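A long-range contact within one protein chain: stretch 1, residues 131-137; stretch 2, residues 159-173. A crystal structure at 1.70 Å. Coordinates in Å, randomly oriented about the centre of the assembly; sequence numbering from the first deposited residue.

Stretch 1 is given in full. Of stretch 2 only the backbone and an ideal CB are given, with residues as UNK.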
# COMPACT_ATOMS: atom_id res chain seq x y z
N LYS A 131 13.03 -8.04 -1.99
CA LYS A 131 12.92 -6.81 -1.23
C LYS A 131 12.21 -7.08 0.10
O LYS A 131 11.37 -7.99 0.22
CB LYS A 131 12.16 -5.74 -2.02
CG LYS A 131 12.81 -5.28 -3.35
CD LYS A 131 11.81 -4.48 -4.20
CE LYS A 131 12.32 -4.15 -5.62
NZ LYS A 131 13.18 -2.98 -5.61
N LEU A 132 12.57 -6.28 1.09
CA LEU A 132 11.98 -6.30 2.39
C LEU A 132 10.85 -5.32 2.40
O LEU A 132 11.05 -4.11 2.14
CB LEU A 132 12.98 -5.88 3.45
CG LEU A 132 12.45 -5.65 4.87
CD1 LEU A 132 11.86 -6.92 5.53
CD2 LEU A 132 13.54 -5.03 5.79
N ILE A 133 9.68 -5.83 2.73
CA ILE A 133 8.47 -5.01 2.75
C ILE A 133 7.78 -5.17 4.09
O ILE A 133 7.49 -6.30 4.52
CB ILE A 133 7.51 -5.38 1.61
CG1 ILE A 133 8.24 -5.35 0.25
CG2 ILE A 133 6.27 -4.45 1.66
CD1 ILE A 133 7.34 -5.60 -0.95
N TYR A 134 7.50 -4.04 4.74
CA TYR A 134 6.70 -4.02 5.97
C TYR A 134 5.82 -2.76 6.03
O TYR A 134 6.10 -1.78 5.35
CB TYR A 134 7.61 -4.18 7.20
CG TYR A 134 8.62 -3.11 7.44
CD1 TYR A 134 8.23 -1.83 7.91
CD2 TYR A 134 9.95 -3.35 7.21
CE1 TYR A 134 9.19 -0.88 8.16
CE2 TYR A 134 10.91 -2.41 7.47
CZ TYR A 134 10.54 -1.19 7.92
OH TYR A 134 11.51 -0.26 8.13
N TYR A 135 4.86 -2.80 6.93
CA TYR A 135 3.88 -1.74 7.08
C TYR A 135 3.39 -1.57 8.51
O TYR A 135 3.58 -2.45 9.41
CB TYR A 135 2.73 -2.00 6.10
CG TYR A 135 1.79 -3.14 6.51
CD1 TYR A 135 0.79 -2.92 7.45
CD2 TYR A 135 1.89 -4.40 5.92
CE1 TYR A 135 -0.08 -3.90 7.80
CE2 TYR A 135 1.04 -5.42 6.29
CZ TYR A 135 0.05 -5.17 7.20
OH TYR A 135 -0.79 -6.24 7.50
N THR A 136 2.68 -0.45 8.70
CA THR A 136 1.96 -0.21 9.91
C THR A 136 0.65 0.49 9.48
O THR A 136 0.68 1.30 8.57
CB THR A 136 2.74 0.73 10.88
OG1 THR A 136 4.04 0.22 11.15
CG2 THR A 136 1.93 0.99 12.20
N ASP A 137 -0.48 0.10 10.09
CA ASP A 137 -1.75 0.80 9.95
C ASP A 137 -1.96 1.88 11.00
O ASP A 137 -1.68 1.68 12.21
CB ASP A 137 -2.92 -0.20 9.96
CG ASP A 137 -2.92 -1.15 8.79
OD1 ASP A 137 -2.40 -0.82 7.73
OD2 ASP A 137 -3.47 -2.28 8.92
N UNK A 159 13.15 0.73 14.83
CA UNK A 159 12.42 -0.17 15.69
C UNK A 159 11.49 -0.99 14.81
O UNK A 159 10.80 -0.43 14.00
CB UNK A 159 11.65 0.59 16.77
N UNK A 160 11.47 -2.31 15.00
CA UNK A 160 10.52 -3.15 14.27
C UNK A 160 9.21 -3.29 15.06
O UNK A 160 8.25 -3.94 14.63
CB UNK A 160 11.13 -4.53 14.00
N UNK A 161 9.16 -2.65 16.21
CA UNK A 161 7.93 -2.59 17.02
C UNK A 161 6.78 -1.97 16.25
O UNK A 161 6.89 -0.84 15.76
CB UNK A 161 8.17 -1.79 18.30
N UNK A 162 5.68 -2.70 16.09
CA UNK A 162 4.52 -2.18 15.36
C UNK A 162 4.64 -2.31 13.85
O UNK A 162 3.77 -1.86 13.10
CB UNK A 162 4.30 -0.71 15.72
N UNK A 163 5.72 -2.95 13.40
CA UNK A 163 5.89 -3.25 11.98
C UNK A 163 5.33 -4.63 11.67
O UNK A 163 5.55 -5.64 12.43
CB UNK A 163 7.36 -3.17 11.58
N UNK A 164 4.61 -4.70 10.57
CA UNK A 164 4.05 -5.94 10.07
C UNK A 164 4.78 -6.33 8.80
O UNK A 164 4.75 -5.59 7.82
CB UNK A 164 2.55 -5.81 9.82
N UNK A 165 5.44 -7.48 8.79
CA UNK A 165 6.19 -7.94 7.60
C UNK A 165 5.27 -8.55 6.58
O UNK A 165 4.41 -9.38 6.90
CB UNK A 165 7.26 -8.96 7.99
N UNK A 166 5.44 -8.07 5.34
CA UNK A 166 4.89 -8.68 4.15
C UNK A 166 5.85 -9.72 3.59
O UNK A 166 5.45 -10.83 3.22
CB UNK A 166 4.58 -7.61 3.10
N UNK A 167 7.13 -9.36 3.56
CA UNK A 167 8.23 -10.25 3.22
C UNK A 167 9.29 -10.25 4.30
O UNK A 167 9.30 -9.39 5.14
CB UNK A 167 8.85 -9.85 1.88
N UNK A 168 10.15 -11.25 4.28
CA UNK A 168 11.28 -11.39 5.22
C UNK A 168 12.43 -12.07 4.50
O UNK A 168 12.73 -13.24 4.74
CB UNK A 168 10.88 -12.18 6.46
N UNK A 169 13.07 -11.34 3.59
CA UNK A 169 14.08 -11.94 2.71
C UNK A 169 15.27 -12.47 3.50
O UNK A 169 15.58 -11.98 4.62
CB UNK A 169 14.56 -10.92 1.68
N UNK A 170 15.92 -13.47 2.90
CA UNK A 170 17.10 -14.06 3.52
C UNK A 170 18.13 -13.01 3.91
O UNK A 170 18.68 -13.07 5.01
CB UNK A 170 17.74 -15.08 2.57
N UNK A 171 18.40 -12.03 3.05
CA UNK A 171 19.38 -11.03 3.40
C UNK A 171 19.05 -10.29 4.69
O UNK A 171 19.94 -9.95 5.45
CB UNK A 171 19.52 -10.03 2.25
N UNK A 172 17.76 -10.05 4.97
CA UNK A 172 17.43 -9.28 6.15
C UNK A 172 17.58 -10.13 7.39
O UNK A 172 18.09 -9.67 8.41
CB UNK A 172 16.01 -8.72 6.05
N UNK A 173 17.19 -11.41 7.29
CA UNK A 173 17.38 -12.30 8.42
C UNK A 173 18.86 -12.50 8.74
O UNK A 173 19.25 -12.48 9.93
CB UNK A 173 16.72 -13.65 8.14

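Position 159 lies beyond reach of stretch 1 and tolerates almost anything; it is Ser 159. At 160 the ideal CB also finds no neighbour, but a long, flexible side chain could reach the ring of Tyr 134. The residue is Met 160, present as selenomethionine, whose SE lies over one face of that ring, 4.3 Å from its centroid. Position 161, again remote, holds Ala 161.

At 162, phi 82° and psi 5° would jam a CB against the preceding carbonyl oxygen, so glycine is strongly indicated. Gly 162 is the third residue of the type II turn that runs from 160 to 163, and its O accepts a hydrogen bond from Thr 136 OG1 (2.9 Å).

The CB at 163 points sideways, 4.0 Å from Tyr 134 CD1, where a long aliphatic chain, polar-tipped or not, could pack its first methylenes against the ring. Lys 163 CG lies 3.4 Å from Tyr 134 CD1.

Position 164 pairs with Tyr 135 in antiparallel register, and its CB sits on the same side of the sheet as that ring. A beta-branched or other apolar residue would suit both strand and ring. Val 164 places its CB over one face of the Tyr 135 ring, 3.8 Å from the centroid, while its backbone N and O bond to Tyr 135 O (2.7 Å) and Tyr 135 N (2.9 Å).

On the Tyr 134 side of the sheet, 165 could use a large apolar group to span towards Leu 132. Phe 165 CD1 comes within 3.8 Å of Leu 132 CD1.

The CB at 166 points toward stretch 1, between Ile 133 and Tyr 135, favouring a compact aliphatic residue. Val 166 CG2 meets the edge of the Tyr 135 ring, 3.6 Å from Tyr 135 CD2, and Val 166 N donates to Ile 133 O (2.8 Å).

At 167 the CB faces Lys 131 O, an acceptor, and Ile 133 N, a donor. A short hydroxyl side chain, serine or threonine, can serve both. Thr 167 OG1 donates to Lys 131 O (2.6 Å) and accepts from Ile 133 N (2.9 Å), bridging where the regular pairing has ended.

The CB at 168 points away, leaving the choice wide; Ser 168 OG accepts from the side chain at 173. At 169 the CB points toward stretch 1, 4.6 Å from Lys 131 O, suiting a compact apolar residue; phi -64° also allows proline. Pro 169 occupies the N-cap position, its CD 3.9 Å from Leu 132 CD1.

Position 170, out of reach, suits polar residues and is Arg 170. At 171 the CB points sideways with nothing near, so only a large or long group reaches Leu 132; Trp 171 CZ2 approaches Leu 132 CB (3.8 Å). At 172 the CB points toward stretch 1, 4.4 Å from Leu 132 CD2, inviting an apolar group. Leu 132 CD2 sits over one face of the Phe 172 ring, 3.8 Å from the ring centroid. Position 173, out of reach, could be any helix-compatible residue; Asn 173 ND2 donates to Ser 168 OG (2.8 Å).

Stretch 2, residues 159-173: SMAGKVFVTSPRWFN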
# COMPACT_ATOMS: atom_id res chain seq x y z
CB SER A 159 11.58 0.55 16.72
OG SER A 159 11.12 -0.44 17.67
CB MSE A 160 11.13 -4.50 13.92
CG MSE A 160 12.17 -4.49 12.73
SE MSE A 160 11.64 -3.73 11.07
CE MSE A 160 12.34 -1.90 11.30
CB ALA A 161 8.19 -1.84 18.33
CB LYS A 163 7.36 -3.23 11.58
CG LYS A 163 8.01 -1.90 11.30
CD LYS A 163 7.52 -0.74 12.05
CE LYS A 163 8.43 0.52 11.90
NZ LYS A 163 7.97 1.49 12.92
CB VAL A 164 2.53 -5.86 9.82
CG1 VAL A 164 1.97 -7.20 9.35
CG2 VAL A 164 1.79 -5.33 11.08
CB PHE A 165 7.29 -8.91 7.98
CG PHE A 165 8.31 -8.31 8.88
CD1 PHE A 165 9.33 -7.51 8.34
CD2 PHE A 165 8.32 -8.56 10.24
CE1 PHE A 165 10.25 -6.93 9.16
CE2 PHE A 165 9.29 -8.00 11.06
CZ PHE A 165 10.22 -7.17 10.51
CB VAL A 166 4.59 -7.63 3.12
CG1 VAL A 166 4.13 -8.30 1.82
CG2 VAL A 166 3.47 -6.73 3.69
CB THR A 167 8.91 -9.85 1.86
OG1 THR A 167 9.61 -8.61 2.00
CG2 THR A 167 7.93 -9.82 0.73
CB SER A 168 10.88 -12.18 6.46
OG SER A 168 11.85 -12.06 7.48
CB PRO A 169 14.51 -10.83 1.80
CG PRO A 169 13.82 -9.62 2.22
CD PRO A 169 12.81 -9.92 3.26
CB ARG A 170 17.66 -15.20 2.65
CG ARG A 170 16.76 -16.47 2.71
CD ARG A 170 17.33 -17.72 1.97
NE ARG A 170 18.63 -18.18 2.48
CZ ARG A 170 19.28 -19.26 2.03
NH1 ARG A 170 18.76 -20.04 1.08
NH2 ARG A 170 20.47 -19.58 2.54
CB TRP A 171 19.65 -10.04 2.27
CG TRP A 171 18.56 -9.06 1.94
CD1 TRP A 171 17.67 -9.16 0.92
CD2 TRP A 171 18.24 -7.83 2.63
NE1 TRP A 171 16.82 -8.09 0.92
CE2 TRP A 171 17.14 -7.25 1.96
CE3 TRP A 171 18.76 -7.17 3.74
CZ2 TRP A 171 16.57 -6.02 2.36
CZ3 TRP A 171 18.18 -5.99 4.17
CH2 TRP A 171 17.10 -5.41 3.46
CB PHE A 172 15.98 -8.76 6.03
CG PHE A 172 15.46 -8.08 7.23
CD1 PHE A 172 16.02 -6.89 7.71
CD2 PHE A 172 14.39 -8.58 7.88
CE1 PHE A 172 15.46 -6.25 8.82
CE2 PHE A 172 13.82 -7.95 8.99
CZ PHE A 172 14.35 -6.80 9.46
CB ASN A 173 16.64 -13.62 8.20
CG ASN A 173 15.14 -13.44 8.41
OD1 ASN A 173 14.68 -13.44 9.55
ND2 ASN A 173 14.41 -13.15 7.33
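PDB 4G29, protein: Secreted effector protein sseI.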